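Local coordinates for protein ShdD (Sedimentibacter hydroxybenzoicus, PDB 7AE5) that takes part in the non-oxidative decarboxylation and detoxification of phenolic acids under anaerobic conditions, although its precise biochemical role is unknown, at residues 4-9 against 28-33; 22-27 against 35-40. All coordinates share one frame; numbering follows the deposited sequence.

Near the N terminus, residues 4-9 form the first half of contact 1, just before strand 11-16. The chain then runs through that strand and a loop to residues 22-27, the first half of contact 2. Strand 24-28 leads directly into residues 28-33, which close contact 1 around the zinc ion. Residues 35-40 follow and close contact 2 by pairing back on 22-27. The two contacts therefore cross along the chain. Contact 1 ties the N-terminal loop to the loop between strands 24-28 and 34-36. Contact 2 pairs those same two strands. The contacts touch where His4 packs edge-to-face with Trp35, so the hairpin and the zinc loops meet there.

Contact 1: residues 4-9 against 28-33; sequences HRCGSD and CEKCCY. With ZN (zinc ion), chain Z.
Arg5 and Tyr33 lie 6.9 Å apart at their CA atoms, and Cys6 faces Cys31. Both segments are loop apart from Cys28, which ends a strand. Within 28-33 the backbone closes on itself, where Cys28 N hydrogen-bonds to Tyr33 O. Across the contact, Cys6, Cys28 and Cys31 each bind the zinc ion through SG at 2.3 Å, and Cys3 completes the site. Backbone Cys31 N donates to Cys28 SG at 3.3 Å, and Ser8 N donates to Cys6 SG. These bonds would tend to offset the negative charge of the thiolates. Arg5 holds Cys31 through two nitrogens, both bonds lying close to the guanidinium plane. Arg5 NE donates to Cys31 SG at 3.4 Å in a nearly straight bond (170°), and Arg5 NH2 to Cys31 O at 2.8 Å. The bend at chi3 (87°) brings NE to the sulphur. Tyr33 CD1 lies over the centre of one face of the guanidinium, with the ring plane turned 50° from it. Arg5 CB lies over one face of the Tyr33 ring, toward its rim. Arg5 NH1 donates a hydrogen bond to Gly274 O of the phenolic acid decarboxylase chain. Lys30 CE packs on Ser8 CB at 4.0 Å, while Lys30 NZ forms a salt bridge with Asp51. The two CxxC pairs form a Cys4 zinc site and, beside a three-stranded antiparallel sheet, are consistent with a zinc ribbon.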
loop_
_atom_site.group_PDB
_atom_site.type_symbol
_atom_site.label_atom_id
_atom_site.label_comp_id
_atom_site.label_asym_id
_atom_site.label_seq_id
_atom_site.Cartn_x
_atom_site.Cartn_y
_atom_site.Cartn_z
ATOM N N HIS H 4 -25.369 35.123 -29.396
ATOM C CA HIS H 4 -24.283 34.215 -29.749
ATOM C C HIS H 4 -24.303 32.926 -28.937
ATOM O O HIS H 4 -23.706 31.933 -29.365
ATOM C CB HIS H 4 -22.935 34.917 -29.570
ATOM C CG HIS H 4 -22.765 36.126 -30.435
ATOM N ND1 HIS H 4 -23.265 37.363 -30.091
ATOM C CD2 HIS H 4 -22.154 36.287 -31.633
ATOM C CE1 HIS H 4 -22.967 38.234 -31.038
ATOM N NE2 HIS H 4 -22.293 37.608 -31.985
ATOM N N ARG H 5 -24.974 32.915 -27.787
ATOM C CA ARG H 5 -24.954 31.754 -26.906
ATOM C C ARG H 5 -26.074 30.765 -27.217
ATOM O O ARG H 5 -25.825 29.564 -27.350
ATOM C CB ARG H 5 -25.043 32.204 -25.445
ATOM C CG ARG H 5 -25.293 31.073 -24.465
ATOM C CD ARG H 5 -24.689 31.386 -23.110
ATOM N NE ARG H 5 -25.602 32.150 -22.268
ATOM C CZ ARG H 5 -25.305 32.594 -21.056
ATOM N NH1 ARG H 5 -24.119 32.377 -20.512
ATOM N NH2 ARG H 5 -26.219 33.278 -20.372
ATOM N N CYS H 6 -27.308 31.250 -27.332
ATOM C CA CYS H 6 -28.461 30.383 -27.526
ATOM C C CYS H 6 -29.141 30.572 -28.876
ATOM O O CYS H 6 -30.115 29.869 -29.164
ATOM C CB CYS H 6 -29.474 30.597 -26.397
ATOM S SG CYS H 6 -30.497 32.061 -26.595
ATOM N N GLY H 7 -28.659 31.494 -29.707
ATOM C CA GLY H 7 -29.175 31.669 -31.048
ATOM C C GLY H 7 -30.498 32.392 -31.157
ATOM O O GLY H 7 -31.007 32.547 -32.274
ATOM N N SER H 8 -31.072 32.845 -30.047
ATOM C CA SER H 8 -32.368 33.505 -30.095
ATOM C C SER H 8 -32.264 34.870 -30.767
ATOM O O SER H 8 -31.258 35.575 -30.649
ATOM C CB SER H 8 -32.938 33.662 -28.687
ATOM O OG SER H 8 -33.798 34.784 -28.608
ATOM N N ASP H 9 -33.324 35.235 -31.484
ATOM C CA ASP H 9 -33.461 36.569 -32.052
ATOM C C ASP H 9 -34.126 37.540 -31.084
ATOM O O ASP H 9 -34.222 38.734 -31.386
ATOM C CB ASP H 9 -34.251 36.503 -33.368
ATOM C CG ASP H 9 -34.330 37.845 -34.074
ATOM O OD1 ASP H 9 -33.278 38.506 -34.201
ATOM O OD2 ASP H 9 -35.439 38.236 -34.502
ATOM N N CYS H 28 -29.694 39.145 -24.438
ATOM C CA CYS H 28 -30.688 38.168 -24.853
ATOM C C CYS H 28 -31.783 38.064 -23.800
ATOM O O CYS H 28 -31.496 37.959 -22.604
ATOM C CB CYS H 28 -30.026 36.809 -25.073
ATOM S SG CYS H 28 -31.169 35.453 -25.371
ATOM N N GLU H 29 -33.039 38.101 -24.245
ATOM C CA GLU H 29 -34.160 38.006 -23.320
ATOM C C GLU H 29 -34.506 36.569 -22.953
ATOM O O GLU H 29 -35.348 36.359 -22.074
ATOM C CB GLU H 29 -35.389 38.705 -23.906
ATOM C CG GLU H 29 -35.244 40.218 -24.012
ATOM C CD GLU H 29 -36.570 40.946 -23.904
ATOM O OE1 GLU H 29 -37.282 40.747 -22.897
ATOM O OE2 GLU H 29 -36.901 41.722 -24.826
ATOM N N LYS H 30 -33.881 35.582 -23.593
ATOM C CA LYS H 30 -34.123 34.190 -23.238
ATOM C C LYS H 30 -33.100 33.665 -22.233
ATOM O O LYS H 30 -33.473 33.026 -21.244
ATOM C CB LYS H 30 -34.126 33.312 -24.494
ATOM C CG LYS H 30 -34.958 32.047 -24.346
ATOM C CD LYS H 30 -34.249 30.831 -24.920
ATOM C CE LYS H 30 -34.443 30.726 -26.421
ATOM N NZ LYS H 30 -34.054 29.382 -26.930
ATOM N N CYS H 31 -31.812 33.930 -22.461
ATOM C CA CYS H 31 -30.751 33.357 -21.641
ATOM C C CYS H 31 -29.881 34.404 -20.953
ATOM O O CYS H 31 -28.877 34.042 -20.325
ATOM C CB CYS H 31 -29.876 32.426 -22.486
ATOM S SG CYS H 31 -28.627 33.267 -23.478
ATOM N N CYS H 32 -30.229 35.686 -21.060
ATOM C CA CYS H 32 -29.592 36.797 -20.355
ATOM C C CYS H 32 -28.151 37.051 -20.782
ATOM O O CYS H 32 -27.465 37.858 -20.144
ATOM C CB CYS H 32 -29.632 36.606 -18.833
ATOM S SG CYS H 32 -31.229 36.082 -18.182
ATOM N N TYR H 33 -27.668 36.394 -21.834
ATOM C CA TYR H 33 -26.336 36.695 -22.342
ATOM C C TYR H 33 -26.292 38.122 -22.873
ATOM O O TYR H 33 -27.205 38.571 -23.570
ATOM C CB TYR H 33 -25.948 35.710 -23.447
ATOM C CG TYR H 33 -24.508 35.822 -23.899
ATOM C CD1 TYR H 33 -23.465 35.401 -23.082
ATOM C CD2 TYR H 33 -24.189 36.345 -25.146
ATOM C CE1 TYR H 33 -22.146 35.501 -23.494
ATOM C CE2 TYR H 33 -22.875 36.449 -25.567
ATOM C CZ TYR H 33 -21.858 36.025 -24.737
ATOM O OH TYR H 33 -20.549 36.128 -25.153
HETATM ZN ZN ZN Z . -29.466 33.871 -25.559
#

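Contact 2: residues 22-27 against 35-40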
loop_
_atom_site.group_PDB
_atom_site.type_symbol
_atom_site.label_atom_id
_atom_site.label_comp_id
_atom_site.label_asym_id
_atom_site.label_seq_id
_atom_site.Cartn_x
_atom_site.Cartn_y
_atom_site.Cartn_z
ATOM N N ALA H 22 -19.578 55.297 -29.058
ATOM C CA ALA H 22 -18.520 54.309 -29.225
ATOM C C ALA H 22 -19.082 52.902 -29.385
ATOM O O ALA H 22 -18.562 52.115 -30.183
ATOM C CB ALA H 22 -17.556 54.366 -28.039
ATOM N N TRP H 23 -20.138 52.568 -28.646
ATOM C CA TRP H 23 -20.647 51.202 -28.655
ATOM C C TRP H 23 -22.051 51.164 -28.070
ATOM O O TRP H 23 -22.558 52.150 -27.530
ATOM C CB TRP H 23 -19.725 50.261 -27.873
ATOM C CG TRP H 23 -19.249 50.829 -26.567
ATOM C CD1 TRP H 23 -18.014 51.343 -26.303
ATOM C CD2 TRP H 23 -19.994 50.931 -25.345
ATOM N NE1 TRP H 23 -17.944 51.764 -24.997
ATOM C CE2 TRP H 23 -19.147 51.522 -24.388
ATOM C CE3 TRP H 23 -21.296 50.582 -24.969
ATOM C CZ2 TRP H 23 -19.556 51.772 -23.080
ATOM C CZ3 TRP H 23 -21.699 50.831 -23.671
ATOM C CH2 TRP H 23 -20.832 51.420 -22.741
ATOM N N GLU H 24 -22.669 49.992 -28.193
ATOM C CA GLU H 24 -23.919 49.652 -27.532
ATOM C C GLU H 24 -23.751 48.283 -26.889
ATOM O O GLU H 24 -22.828 47.535 -27.217
ATOM C CB GLU H 24 -25.097 49.637 -28.521
ATOM C CG GLU H 24 -24.988 50.686 -29.627
ATOM C CD GLU H 24 -26.329 51.059 -30.244
ATOM O OE1 GLU H 24 -27.063 50.137 -30.670
ATOM O OE2 GLU H 24 -26.639 52.270 -30.323
ATOM N N VAL H 25 -24.645 47.959 -25.960
ATOM C CA VAL H 25 -24.644 46.662 -25.292
ATOM C C VAL H 25 -25.992 46.000 -25.525
ATOM O O VAL H 25 -27.040 46.606 -25.270
ATOM C CB VAL H 25 -24.350 46.786 -23.786
ATOM C CG1 VAL H 25 -24.238 45.406 -23.163
ATOM C CG2 VAL H 25 -23.074 47.576 -23.558
ATOM N N TYR H 26 -25.964 44.762 -26.004
ATOM C CA TYR H 26 -27.160 43.978 -26.262
ATOM C C TYR H 26 -27.278 42.866 -25.231
ATOM O O TYR H 26 -26.287 42.442 -24.633
ATOM C CB TYR H 26 -27.129 43.394 -27.678
ATOM C CG TYR H 26 -26.859 44.439 -28.734
ATOM C CD1 TYR H 26 -27.855 45.315 -29.140
ATOM C CD2 TYR H 26 -25.601 44.563 -29.309
ATOM C CE1 TYR H 26 -27.611 46.278 -30.099
ATOM C CE2 TYR H 26 -25.347 45.524 -30.269
ATOM C CZ TYR H 26 -26.355 46.378 -30.659
ATOM O OH TYR H 26 -26.107 47.336 -31.614
ATOM N N VAL H 27 -28.507 42.403 -25.016
ATOM C CA VAL H 27 -28.784 41.350 -24.044
ATOM C C VAL H 27 -29.887 40.452 -24.585
ATOM O O VAL H 27 -30.885 40.930 -25.137
ATOM C CB VAL H 27 -29.160 41.928 -22.660
ATOM C CG1 VAL H 27 -30.352 42.874 -22.766
ATOM C CG2 VAL H 27 -29.433 40.806 -21.659
ATOM N N TRP H 35 -23.572 41.409 -24.445
ATOM C CA TRP H 35 -22.310 41.664 -25.128
ATOM C C TRP H 35 -22.316 43.064 -25.723
ATOM O O TRP H 35 -23.370 43.640 -26.004
ATOM C CB TRP H 35 -22.041 40.616 -26.216
ATOM C CG TRP H 35 -22.948 40.706 -27.407
ATOM C CD1 TRP H 35 -22.708 41.375 -28.572
ATOM C CD2 TRP H 35 -24.234 40.092 -27.553
ATOM N NE1 TRP H 35 -23.767 41.220 -29.433
ATOM C CE2 TRP H 35 -24.717 40.438 -28.832
ATOM C CE3 TRP H 35 -25.026 39.290 -26.728
ATOM C CZ2 TRP H 35 -25.957 40.006 -29.303
ATOM C CZ3 TRP H 35 -26.255 38.862 -27.197
ATOM C CH2 TRP H 35 -26.707 39.221 -28.474
ATOM N N ARG H 36 -21.113 43.598 -25.908
ATOM C CA ARG H 36 -20.911 44.906 -26.512
ATOM C C ARG H 36 -20.819 44.778 -28.027
ATOM O O ARG H 36 -20.333 43.773 -28.555
ATOM C CB ARG H 36 -19.637 45.556 -25.968
ATOM C CG ARG H 36 -19.698 47.070 -25.845
ATOM C CD ARG H 36 -18.380 47.629 -25.325
ATOM N NE ARG H 36 -17.959 46.983 -24.087
ATOM C CZ ARG H 36 -18.385 47.329 -22.879
ATOM N NH1 ARG H 36 -19.250 48.314 -22.707
ATOM N NH2 ARG H 36 -17.931 46.668 -21.818
ATOM N N SER H 37 -21.291 45.814 -28.726
ATOM C CA SER H 37 -21.229 45.822 -30.184
ATOM C C SER H 37 -19.799 45.757 -30.700
ATOM O O SER H 37 -19.582 45.350 -31.846
ATOM C CB SER H 37 -21.925 47.069 -30.736
ATOM O OG SER H 37 -21.332 48.254 -30.230
ATOM N N THR H 38 -18.820 46.147 -29.881
ATOM C CA THR H 38 -17.418 46.066 -30.273
ATOM C C THR H 38 -16.863 44.652 -30.181
ATOM O O THR H 38 -15.861 44.351 -30.841
ATOM C CB THR H 38 -16.574 47.006 -29.409
ATOM O OG1 THR H 38 -16.602 46.562 -28.047
ATOM C CG2 THR H 38 -17.111 48.425 -29.486
ATOM N N GLU H 39 -17.481 43.785 -29.386
ATOM C CA GLU H 39 -17.050 42.401 -29.285
ATOM C C GLU H 39 -17.540 41.595 -30.483
ATOM O O GLU H 39 -18.494 41.965 -31.173
ATOM C CB GLU H 39 -17.572 41.759 -27.998
ATOM C CG GLU H 39 -16.879 42.200 -26.724
ATOM C CD GLU H 39 -17.301 41.370 -25.524
ATOM O OE1 GLU H 39 -18.304 41.735 -24.874
ATOM O OE2 GLU H 39 -16.632 40.355 -25.229
ATOM N N ASN H 40 -16.867 40.473 -30.725
ATOM C CA ASN H 40 -17.293 39.475 -31.706
ATOM C C ASN H 40 -17.252 38.127 -31.000
ATOM O O ASN H 40 -16.346 37.316 -31.233
ATOM C CB ASN H 40 -16.407 39.494 -32.953
#
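This contact belongs to the beta hairpin of strands 24-28 and 34-36, where Tyr26 meets Trp35. These two form the antiparallel hydrogen-bonded pair, with Tyr26 N to Trp35 O at 2.8 Å and Trp35 N to Tyr26 O at 2.9 Å. Val25 and Arg36 are the non-hydrogen-bonded pair. Ser37 N donates to Glu24 O, and Glu24 N donates to Ser37 OG at 3.0 Å. Ser37 OG, set between its own backbone N and carbonyl carbon (chi1 58°), is thereby turned to that N-H. A type I turn from Arg36 to Glu39 then leads the chain away. On the side of Val25, Arg36 CD lies over the five-membered ring of Trp23, 3.7 Å from its centroid, a CH-pi contact. Arg36 CZ stands 4.5 Å from the centroid of the six-membered ring, a cation-pi contact, with Arg36 NH1 3.5 Å from Trp23 CH2. The guanidinium plane stands steeply (71°) to the indole and is not stacked flat on it. Arg36 NH2 forms a salt bridge with Glu31 of the phenolic acid decarboxylase chain, and Trp23 NE1 donates a hydrogen bond to Lys57 O of that chain. An alanine at Trp23 would probably leave a gap beside Arg36 CD and NH1 and leave Lys57 O of that chain without its indole N-H. On the opposite face of the sheet, Tyr26 CB lies over the Trp35 six-membered ring, 3.9 Å from Trp35 CZ2.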